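Local coordinates for Lmo0741 protein (Listeria monocytogenes, PDB 4R1H) that probably binds DNA as a winged helix-turn-helix transcriptional regulator of the GntR family, at residues V17-T22 and G27-G32. Numbering follows the deposited sequence.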
# COMPACT_ATOMS: atom_id res chain seq x y z
N VAL A 17 13.03 10.00 -2.61
CA VAL A 17 12.21 11.16 -2.29
C VAL A 17 11.36 10.86 -1.04
O VAL A 17 11.28 11.70 -0.13
CB VAL A 17 11.36 11.57 -3.46
CG1 VAL A 17 10.36 12.62 -3.10
CG2 VAL A 17 12.29 12.11 -4.56
N HIS A 18 10.76 9.68 -0.99
CA HIS A 18 9.86 9.36 0.17
C HIS A 18 10.63 9.24 1.46
O HIS A 18 10.14 9.72 2.48
CB HIS A 18 9.08 8.05 -0.04
CG HIS A 18 8.08 7.81 1.04
ND1 HIS A 18 6.95 8.59 1.16
CD2 HIS A 18 8.04 6.92 2.06
CE1 HIS A 18 6.23 8.16 2.20
NE2 HIS A 18 6.87 7.15 2.75
N TYR A 19 11.82 8.66 1.42
CA TYR A 19 12.69 8.56 2.56
C TYR A 19 13.03 9.94 3.12
O TYR A 19 12.90 10.17 4.31
CB TYR A 19 13.97 7.84 2.17
CG TYR A 19 15.06 7.90 3.20
CD1 TYR A 19 15.13 6.93 4.22
CD2 TYR A 19 16.02 8.91 3.18
CE1 TYR A 19 16.13 7.00 5.17
CE2 TYR A 19 17.01 8.99 4.14
CZ TYR A 19 17.06 8.02 5.13
OH TYR A 19 18.08 8.10 6.07
N ILE A 20 13.40 10.87 2.24
CA ILE A 20 13.69 12.26 2.66
C ILE A 20 12.44 12.93 3.20
O ILE A 20 12.51 13.61 4.23
CB ILE A 20 14.29 13.07 1.49
CG1 ILE A 20 15.67 12.48 1.20
CG2 ILE A 20 14.29 14.55 1.80
CD1 ILE A 20 16.20 12.77 -0.18
N HIS A 21 11.30 12.77 2.51
CA HIS A 21 10.06 13.33 2.97
C HIS A 21 9.81 12.86 4.39
O HIS A 21 9.35 13.64 5.26
CB HIS A 21 8.87 12.88 2.13
CG HIS A 21 8.74 13.57 0.82
ND1 HIS A 21 7.86 13.14 -0.15
CD2 HIS A 21 9.34 14.68 0.33
CE1 HIS A 21 7.90 13.97 -1.19
NE2 HIS A 21 8.81 14.90 -0.93
N THR A 22 10.03 11.55 4.65
CA THR A 22 9.86 11.00 6.02
C THR A 22 10.72 11.70 7.09
O THR A 22 10.23 12.05 8.20
CB THR A 22 10.09 9.46 5.96
OG1 THR A 22 8.97 8.95 5.15
CG2 THR A 22 10.03 8.86 7.25
N GLY A 27 10.70 15.69 11.50
CA GLY A 27 11.52 16.67 12.16
C GLY A 27 12.91 16.17 12.41
O GLY A 27 13.69 16.81 13.08
N THR A 28 13.29 15.06 11.78
CA THR A 28 14.68 14.62 11.84
C THR A 28 15.55 15.67 11.17
O THR A 28 16.63 16.00 11.64
CB THR A 28 14.81 13.22 11.19
OG1 THR A 28 13.96 12.34 11.93
CG2 THR A 28 16.22 12.71 11.25
N TYR A 29 15.08 16.19 10.07
CA TYR A 29 15.65 17.39 9.49
C TYR A 29 14.71 18.52 9.93
O TYR A 29 13.48 18.42 9.74
CB TYR A 29 15.70 17.30 7.95
CG TYR A 29 16.44 16.12 7.28
CD1 TYR A 29 17.32 15.27 7.97
CD2 TYR A 29 16.29 15.89 5.92
CE1 TYR A 29 17.98 14.22 7.31
CE2 TYR A 29 16.94 14.85 5.26
CZ TYR A 29 17.80 14.01 5.94
OH TYR A 29 18.47 12.98 5.20
N GLU A 30 15.21 19.57 10.59
CA GLU A 30 14.34 20.69 10.96
C GLU A 30 14.44 21.81 9.90
O GLU A 30 15.42 21.90 9.17
CB GLU A 30 14.62 21.21 12.39
CG GLU A 30 14.57 20.16 13.53
CD GLU A 30 13.17 19.73 13.98
OE1 GLU A 30 12.16 20.24 13.43
OE2 GLU A 30 13.06 18.86 14.90
N ALA A 31 13.39 22.61 9.82
CA ALA A 31 13.24 23.62 8.81
C ALA A 31 14.49 24.49 8.81
O ALA A 31 14.96 24.91 9.89
CB ALA A 31 11.98 24.43 9.08
N GLY A 32 15.05 24.70 7.63
CA GLY A 32 16.21 25.52 7.44
C GLY A 32 17.51 24.75 7.54
O GLY A 32 18.53 25.29 7.21
O HOH W 1 19.64 10.56 6.35
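Tyr29, in the loop that follows helix 12-25, leans its ring back against the flank of that helix and meets Ile20 and Tyr19. Its CB points toward the helix, and with CG synclinal to the backbone N (chi1 -56°) the ring slants across the flank, back toward the start of the helix, until its hydroxyl end comes level with the Tyr19 ring. In the conformer of Ile20 described here, the branch methyl does the touching, CG2 lying 4.4 Å from Tyr29 CE2 and approaching the ring obliquely, a loose apolar contact. With CG anti to the backbone N (chi1 170°), Tyr19 carries its ring to the side where Tyr29 OH arrives, obliquely, 4.4 Å from Tyr19 CE2. No direct hydrogen bond joins the segments; instead one water links the two phenols, 2.9 Å from Tyr19 OH and 2.9 Å from Tyr29 OH, and it sits in the plane of the Tyr19 ring, at its edge. The two tyrosines are thus tied at their hydroxyls while the Ile20 methyl packs farther back along the Tyr29 ring. The turn back begins at Gly27, whose positive phi (81°) ends the helix in a Schellman motif, and Tyr29 is also joined to Glu23 by backbone hydrogen bonding. Within the helix, Thr22 OG1 bonds to His18 O at 3.0 Å, on the opposite face of the carbonyl plane from Thr22 N. The contact lies in the winged helix-turn-helix domain: Ile20 continues inward onto Tyr56 and Leu59 of helix 49-61 and Leu41 of helix 38-45, while Tyr19 rests on Lys44 and Leu45 at the end of helix 38-45.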